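Local coordinates for glutamine synthetase (Streptomyces coelicolor, PDB 4BAX), which belongs to the glutamine synthetase family and combines an N-terminal beta-grasp domain with a catalytic domain of the GCS clan, in an assembly of ten chains, at residues A[183-188]-A[195-200]; A[252-257]-A[328-333]; A[273-276]-A[280-283]. All coordinates share one frame; numbering follows the deposited sequence.

Contact 1 of 3, residues A[183-188]-A[195-200]; sequences FQVGPL and DQLWVA
F183 and V185 point from strand 180-188 toward Q196, L197 and A200 on helix 190-210, forming a beta-alpha unit in which the helix doubles back over the strand it follows. The axes of strand 183-186 and helix 195-200 run at 150°, close to antiparallel, and approach to 9.1 Å. No hydrogen bond joins the segments, and the contact rests on van der Waals packing of F183, V185, L197 and A200, with the Q196 amide against L188. The phenyl ring of F183 meets the helix through its CE1 and CZ side, with CE1 3.8 Å from CD1 of L197 and 3.9 Å from CB of A200; both methyls approach obliquely. V185 CG2 lies at the ring edge and in its plane. CG2 of V185 is also 4.3 Å from CD1 of L197, a looser contact than that between ring and leucine. Q196 reaches the strand with its chain extended beyond CG, and its buried carboxamide has its oxygen satisfied by the backbone N of G168. L188, which follows the cis peptide before P187, crosses the glutamine side chain at about a right angle. There the L188 methyl CD1 rests 3.6 Å from CD of Q196.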
loop_
_atom_site.group_PDB
_atom_site.type_symbol
_atom_site.label_atom_id
_atom_site.label_comp_id
_atom_site.label_asym_id
_atom_site.label_seq_id
_atom_site.Cartn_x
_atom_site.Cartn_y
_atom_site.Cartn_z
ATOM N N PHE A 183 2.562 28.605 24.462
ATOM C CA PHE A 183 1.942 29.923 24.329
ATOM C C PHE A 183 1.835 30.573 25.708
ATOM O O PHE A 183 1.673 29.884 26.712
ATOM C CB PHE A 183 0.593 29.866 23.580
ATOM C CG PHE A 183 -0.508 29.154 24.339
ATOM C CD1 PHE A 183 -1.279 29.820 25.284
ATOM C CD2 PHE A 183 -0.759 27.808 24.124
ATOM C CE1 PHE A 183 -2.290 29.154 25.992
ATOM C CE2 PHE A 183 -1.764 27.151 24.829
ATOM C CZ PHE A 183 -2.530 27.833 25.760
ATOM N N GLN A 184 1.948 31.895 25.760
ATOM C CA GLN A 184 1.976 32.600 27.039
ATOM C C GLN A 184 0.711 33.430 27.211
ATOM O O GLN A 184 0.389 34.255 26.346
ATOM C CB GLN A 184 3.223 33.486 27.127
ATOM C CG GLN A 184 4.539 32.711 27.006
ATOM C CD GLN A 184 5.258 33.020 25.703
ATOM O OE1 GLN A 184 5.176 34.141 25.202
ATOM N NE2 GLN A 184 5.965 32.031 25.142
ATOM N N VAL A 185 0.015 33.229 28.331
ATOM C CA VAL A 185 -1.185 33.984 28.630
ATOM C C VAL A 185 -0.920 34.941 29.783
ATOM O O VAL A 185 -0.454 34.534 30.856
ATOM C CB VAL A 185 -2.355 33.075 29.007
ATOM C CG1 VAL A 185 -3.640 33.902 29.095
ATOM C CG2 VAL A 185 -2.513 31.983 27.995
ATOM N N GLY A 186 -1.263 36.206 29.574
ATOM C CA GLY A 186 -1.085 37.213 30.598
ATOM C C GLY A 186 -0.392 38.448 30.041
ATOM O O GLY A 186 -0.104 38.529 28.850
ATOM N N PRO A 187 -0.083 39.413 30.908
ATOM C CA PRO A 187 -0.387 39.367 32.344
ATOM C C PRO A 187 -1.853 39.718 32.635
ATOM O O PRO A 187 -2.401 40.633 32.007
ATOM C CB PRO A 187 0.566 40.415 32.934
ATOM C CG PRO A 187 0.963 41.329 31.751
ATOM C CD PRO A 187 0.420 40.732 30.477
ATOM N N LEU A 188 -2.472 38.978 33.559
ATOM C CA LEU A 188 -3.900 39.120 33.844
ATOM C C LEU A 188 -4.199 38.830 35.305
ATOM O O LEU A 188 -3.379 38.250 36.010
ATOM C CB LEU A 188 -4.731 38.189 32.949
ATOM C CG LEU A 188 -4.816 38.594 31.475
ATOM C CD1 LEU A 188 -5.246 37.420 30.572
ATOM C CD2 LEU A 188 -5.778 39.788 31.359
ATOM N N ASP A 195 -9.633 31.737 33.323
ATOM C CA ASP A 195 -10.737 31.592 32.391
ATOM C C ASP A 195 -10.213 31.560 30.962
ATOM O O ASP A 195 -10.632 30.700 30.173
ATOM C CB ASP A 195 -11.745 32.734 32.551
ATOM C CG ASP A 195 -12.583 32.598 33.822
ATOM O OD1 ASP A 195 -12.667 31.474 34.372
ATOM O OD2 ASP A 195 -13.155 33.614 34.286
ATOM N N GLN A 196 -9.286 32.466 30.629
ATOM C CA GLN A 196 -8.773 32.558 29.252
ATOM C C GLN A 196 -7.947 31.324 28.855
ATOM O O GLN A 196 -8.096 30.804 27.748
ATOM C CB GLN A 196 -7.955 33.851 29.048
ATOM C CG GLN A 196 -8.740 35.168 29.184
ATOM C CD GLN A 196 -8.041 36.384 28.549
ATOM O OE1 GLN A 196 -7.037 36.242 27.851
ATOM N NE2 GLN A 196 -8.600 37.584 28.769
ATOM N N LEU A 197 -7.158 30.814 29.801
ATOM C CA LEU A 197 -6.325 29.631 29.589
ATOM C C LEU A 197 -7.159 28.370 29.296
ATOM O O LEU A 197 -6.797 27.550 28.414
ATOM C CB LEU A 197 -5.406 29.399 30.798
ATOM C CG LEU A 197 -4.507 28.155 30.716
ATOM C CD1 LEU A 197 -3.693 28.150 29.418
ATOM C CD2 LEU A 197 -3.564 28.040 31.916
ATOM N N TRP A 198 -8.270 28.220 30.028
ATOM C CA TRP A 198 -9.161 27.084 29.801
ATOM C C TRP A 198 -9.764 27.149 28.411
ATOM O O TRP A 198 -9.826 26.146 27.682
ATOM C CB TRP A 198 -10.275 27.025 30.858
ATOM C CG TRP A 198 -9.892 26.208 32.047
ATOM C CD1 TRP A 198 -9.842 26.617 33.366
ATOM C CD2 TRP A 198 -9.435 24.861 32.031
ATOM N NE1 TRP A 198 -9.418 25.579 34.171
ATOM C CE2 TRP A 198 -9.156 24.491 33.375
ATOM C CE3 TRP A 198 -9.248 23.912 31.015
ATOM C CZ2 TRP A 198 -8.700 23.209 33.719
ATOM C CZ3 TRP A 198 -8.790 22.642 31.360
ATOM C CH2 TRP A 198 -8.527 22.304 32.698
ATOM N N VAL A 199 -10.141 28.360 28.029
ATOM C CA VAL A 199 -10.715 28.582 26.729
ATOM C C VAL A 199 -9.642 28.379 25.654
ATOM O O VAL A 199 -9.871 27.760 24.606
ATOM C CB VAL A 199 -11.361 29.965 26.639
ATOM C CG1 VAL A 199 -11.763 30.249 25.207
ATOM C CG2 VAL A 199 -12.572 30.047 27.573
ATOM N N ALA A 200 -8.446 28.878 25.947
ATOM C CA ALA A 200 -7.339 28.708 25.033
ATOM C C ALA A 200 -6.966 27.210 24.865
ATOM O O ALA A 200 -6.633 26.769 23.751
ATOM C CB ALA A 200 -6.126 29.554 25.477
#

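Contact 2 of 3, residues A[252-257]-A[328-333]; sequences ESLGEG and RLLVDT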
loop_
_atom_site.group_PDB
_atom_site.type_symbol
_atom_site.label_atom_id
_atom_site.label_comp_id
_atom_site.label_asym_id
_atom_site.label_seq_id
_atom_site.Cartn_x
_atom_site.Cartn_y
_atom_site.Cartn_z
ATOM N N GLU A 252 10.325 33.484 49.693
ATOM C CA GLU A 252 10.521 32.752 50.937
ATOM C C GLU A 252 9.241 32.054 51.442
ATOM O O GLU A 252 9.298 30.930 51.960
ATOM C CB GLU A 252 11.136 33.646 52.028
ATOM C CG GLU A 252 12.462 34.284 51.658
ATOM C CD GLU A 252 13.601 33.760 52.484
ATOM O OE1 GLU A 252 13.534 33.952 53.716
ATOM O OE2 GLU A 252 14.557 33.173 51.918
ATOM N N SER A 253 8.091 32.700 51.230
ATOM C CA SER A 253 6.805 32.176 51.694
ATOM C C SER A 253 6.524 30.798 51.106
ATOM O O SER A 253 5.908 29.961 51.764
ATOM C CB SER A 253 5.660 33.132 51.326
ATOM O OG SER A 253 5.305 33.004 49.965
ATOM N N LEU A 254 6.991 30.571 49.878
ATOM C CA LEU A 254 6.790 29.302 49.175
ATOM C C LEU A 254 7.621 28.161 49.771
ATOM O O LEU A 254 7.344 26.967 49.521
ATOM C CB LEU A 254 7.054 29.464 47.668
ATOM C CG LEU A 254 6.064 30.371 46.932
ATOM C CD1 LEU A 254 6.592 30.891 45.592
ATOM C CD2 LEU A 254 4.753 29.592 46.737
ATOM N N GLY A 255 8.650 28.522 50.533
ATOM C CA GLY A 255 9.498 27.512 51.135
ATOM C C GLY A 255 9.148 27.130 52.557
ATOM O O GLY A 255 9.761 26.209 53.128
ATOM N N GLU A 256 8.162 27.818 53.133
ATOM C CA GLU A 256 7.825 27.615 54.540
ATOM C C GLU A 256 6.852 26.462 54.801
ATOM O O GLU A 256 5.983 26.166 53.980
ATOM C CB GLU A 256 7.250 28.917 55.130
ATOM C CG GLU A 256 8.325 29.996 55.347
ATOM C CD GLU A 256 7.757 31.342 55.786
ATOM O OE1 GLU A 256 6.527 31.429 55.988
ATOM O OE2 GLU A 256 8.541 32.311 55.927
ATOM N N GLY A 257 7.055 25.786 55.932
ATOM C CA GLY A 257 6.107 24.804 56.432
ATOM C C GLY A 257 5.780 23.691 55.468
ATOM O O GLY A 257 6.667 23.013 54.945
ATOM N N ARG A 328 -4.933 30.045 42.862
ATOM C CA ARG A 328 -5.492 30.150 44.221
ATOM C C ARG A 328 -4.400 29.957 45.276
ATOM O O ARG A 328 -4.292 30.748 46.230
ATOM C CB ARG A 328 -6.611 29.122 44.432
ATOM C CG ARG A 328 -7.496 29.388 45.664
ATOM C CD ARG A 328 -7.557 28.223 46.651
ATOM N NE ARG A 328 -7.785 26.963 45.963
ATOM C CZ ARG A 328 -7.461 25.772 46.454
ATOM N NH1 ARG A 328 -6.907 25.676 47.653
ATOM N NH2 ARG A 328 -7.706 24.671 45.744
ATOM N N LEU A 329 -3.579 28.925 45.063
ATOM C CA LEU A 329 -2.529 28.526 45.983
ATOM C C LEU A 329 -1.446 29.593 46.128
ATOM O O LEU A 329 -0.974 29.874 47.241
ATOM C CB LEU A 329 -1.904 27.213 45.511
ATOM C CG LEU A 329 -2.749 25.953 45.663
ATOM C CD1 LEU A 329 -2.016 24.746 45.100
ATOM C CD2 LEU A 329 -3.082 25.751 47.132
ATOM N N LEU A 330 -1.040 30.167 44.997
ATOM C CA LEU A 330 -0.021 31.209 45.010
ATOM C C LEU A 330 -0.533 32.450 45.735
ATOM O O LEU A 330 0.198 33.057 46.513
ATOM C CB LEU A 330 0.420 31.554 43.592
ATOM C CG LEU A 330 1.427 30.536 43.062
ATOM C CD1 LEU A 330 1.662 30.711 41.554
ATOM C CD2 LEU A 330 2.738 30.637 43.864
ATOM N N VAL A 331 -1.783 32.822 45.483
ATOM C CA VAL A 331 -2.375 33.958 46.181
ATOM C C VAL A 331 -2.499 33.680 47.677
ATOM O O VAL A 331 -2.129 34.519 48.499
ATOM C CB VAL A 331 -3.749 34.296 45.618
ATOM C CG1 VAL A 331 -4.527 35.160 46.577
ATOM C CG2 VAL A 331 -3.596 34.975 44.264
ATOM N N ASP A 332 -2.964 32.491 48.040
ATOM C CA ASP A 332 -3.151 32.194 49.451
ATOM C C ASP A 332 -1.806 32.280 50.145
ATOM O O ASP A 332 -1.642 33.020 51.111
ATOM C CB ASP A 332 -3.738 30.792 49.655
ATOM C CG ASP A 332 -4.334 30.606 51.053
ATOM O OD1 ASP A 332 -3.820 31.204 52.013
ATOM O OD2 ASP A 332 -5.343 29.886 51.192
ATOM N N THR A 333 -0.830 31.564 49.617
ATOM C CA THR A 333 0.449 31.509 50.290
ATOM C C THR A 333 1.185 32.846 50.300
ATOM O O THR A 333 1.465 33.402 51.366
ATOM C CB THR A 333 1.338 30.388 49.678
ATOM O OG1 THR A 333 0.714 29.106 49.865
ATOM C CG2 THR A 333 2.753 30.400 50.269
#
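In both L254 and L330 CG is anti to the carbonyl carbon and beside the backbone N, with chi1 of -66° and -80°, and in this setting their CD2 methyls converge. Although the CB bonds of these two leucines do not aim at the opposite segment, CD2 of L254 lies 3.7 Å from CD2 of L330. T333 is placed differently: its CB points at the opposite segment, and CG2 is anti to the backbone N, which turns the methyl rather than the hydroxyl to the partner chain. S253 has OG between its backbone N and carbonyl carbon (chi1 78°), where it can reach back along its own helix and also lie beside the T333 methyl.

The result is a threonine methyl that meets both polar atoms of S253 and a methyl of L254. CG2 of T333 is 3.5 Å from the carbonyl O of S253 and 3.7 Å from OG of the same serine, while L254 CD2 is 4.1 Å from it, the two side chains crossing obliquely. These are van der Waals contacts, since no hydrogen bond crosses between the segments. The two hydroxyls are satisfied elsewhere: S253 OG bonds to the backbone O of A250, and T333 OG1 pairs with NE2 of H263. All four touching residues are buried.

A type I beta turn runs from S253 to E256, its closing bond from E256 N to S253 O weak, and a wider pi-type turn occupies 331-333. In the fold, the contact sets the C-terminal end of helix 244-253 against the middle of helix 323-341. S253 also touches C334 and A337 farther along that long helix, while H263 of helix 259-264 packs on both L254 and L330; R328 and D332 lean on helix 94-103.

Contact 3 of 3, residues A[273-276]-A[280-283]; sequences DRLT and ETAP
L275 overlaps the backbone of 281-282, lying along it from CB to CD2. Its CB is 3.4 Å from the carbonyl O of A282, and its CD2 is 3.5 Å from the amide N of T281. CG is anti to the carbonyl carbon (chi1 -67°), and chi2 of -179° sends CD1 outward and leaves CD2 as the branch that turns to T281. There the two side chains lie side by side, pointing the same way, with T281 OG1 3.7 Å from L275 CD2.

Within its own segment the same methyl stands 3.8 Å above the guanidinium plane of R274, offset toward the rim. The arginine is held by a bond from NE to OD1 of N318, whereas T281 OG1 makes a weak bond to the carbonyl O of R315. No hydrogen bond links 273-276 to 280-283, so side-chain overlap and backbone proximity carry the contact. At its far end the chains draw together, the CA atoms of T276 and P283 being 4.6 Å apart.

Beyond these segments, the backbone of L275 is hydrogen-bonded to that of W284, which its side chain also touches. L275 is the centre of an inverse gamma turn, and a cis peptide precedes T281; together they mark a tight, irregular loop that folds back on itself after helix 271-274, before strand 289-291.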
loop_
_atom_site.group_PDB
_atom_site.type_symbol
_atom_site.label_atom_id
_atom_site.label_comp_id
_atom_site.label_asym_id
_atom_site.label_seq_id
_atom_site.Cartn_x
_atom_site.Cartn_y
_atom_site.Cartn_z
ATOM N N ASP A 273 7.203 12.409 37.675
ATOM C CA ASP A 273 7.741 11.978 36.378
ATOM C C ASP A 273 8.461 13.094 35.578
ATOM O O ASP A 273 9.383 12.828 34.790
ATOM C CB ASP A 273 6.660 11.272 35.548
ATOM C CG ASP A 273 6.091 10.025 36.266
ATOM O OD1 ASP A 273 6.861 9.308 36.952
ATOM O OD2 ASP A 273 4.868 9.767 36.168
ATOM N N ARG A 274 7.984 14.329 35.737
ATOM C CA ARG A 274 8.602 15.477 35.089
ATOM C C ARG A 274 9.662 16.126 35.980
ATOM O O ARG A 274 10.744 16.444 35.514
ATOM C CB ARG A 274 7.562 16.505 34.644
ATOM C CG ARG A 274 8.165 17.809 34.115
ATOM C CD ARG A 274 7.074 18.762 33.679
ATOM N NE ARG A 274 6.654 19.553 34.824
ATOM C CZ ARG A 274 7.051 20.797 35.094
ATOM N NH1 ARG A 274 7.865 21.449 34.274
ATOM N NH2 ARG A 274 6.602 21.403 36.183
ATOM N N LEU A 275 9.360 16.317 37.264
ATOM C CA LEU A 275 10.307 16.997 38.165
ATOM C C LEU A 275 11.230 15.989 38.826
ATOM O O LEU A 275 10.967 15.467 39.916
ATOM C CB LEU A 275 9.610 17.865 39.222
ATOM C CG LEU A 275 8.846 19.103 38.742
ATOM C CD1 LEU A 275 8.245 19.847 39.935
ATOM C CD2 LEU A 275 9.740 20.032 37.923
ATOM N N THR A 276 12.337 15.755 38.143
ATOM C CA THR A 276 13.348 14.811 38.569
ATOM C C THR A 276 14.506 15.730 38.924
ATOM O O THR A 276 14.487 16.919 38.566
ATOM C CB THR A 276 13.766 13.896 37.397
ATOM O OG1 THR A 276 14.164 14.692 36.274
ATOM C CG2 THR A 276 12.613 12.996 36.971
ATOM N N GLU A 280 15.411 19.864 34.109
ATOM C CA GLU A 280 14.371 20.760 34.589
ATOM C C GLU A 280 13.211 20.043 35.277
ATOM O O GLU A 280 12.683 19.029 34.802
ATOM C CB GLU A 280 13.865 21.636 33.434
ATOM C CG GLU A 280 14.977 22.323 32.671
ATOM C CD GLU A 280 15.503 23.512 33.425
ATOM O OE1 GLU A 280 14.871 23.870 34.442
ATOM O OE2 GLU A 280 16.532 24.085 33.006
ATOM N N THR A 281 12.847 20.589 36.431
ATOM C CA THR A 281 13.538 21.769 36.973
ATOM C C THR A 281 14.351 21.296 38.179
ATOM O O THR A 281 15.531 20.939 38.059
ATOM C CB THR A 281 12.544 22.894 37.390
ATOM O OG1 THR A 281 11.435 22.941 36.485
ATOM C CG2 THR A 281 13.220 24.235 37.363
ATOM N N ALA A 282 13.690 21.282 39.335
ATOM C CA ALA A 282 14.287 20.876 40.598
ATOM C C ALA A 282 13.489 19.629 40.936
ATOM O O ALA A 282 12.451 19.388 40.310
ATOM C CB ALA A 282 14.051 21.958 41.647
ATOM N N PRO A 283 13.951 18.825 41.910
ATOM C CA PRO A 283 13.138 17.642 42.204
ATOM C C PRO A 283 11.830 18.104 42.814
ATOM O O PRO A 283 11.810 19.136 43.480
ATOM C CB PRO A 283 13.983 16.879 43.228
ATOM C CG PRO A 283 14.896 17.901 43.808
ATOM C CD PRO A 283 15.191 18.860 42.702
#

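Following the chain from the N terminus, 183-188 and 195-200 close the first loop, a short one of six intervening residues that joins strand 180-188 to helix 190-210 near the centre of the chain. Contact 2 opens later and closes a much longer loop, with 70 residues between 252-257 and 328-333. Contact 3, with three intervening residues, is nested within that loop, whereas contact 1 precedes both in series. None touches another: nearest atoms are about 9 Å apart for contacts 1 and 2, about 11 Å for 2 and 3, and about 13 Å for 1 and 3. They tie together, respectively, sheet and helix, two helices, and the end of helix 271-274 with the following loop.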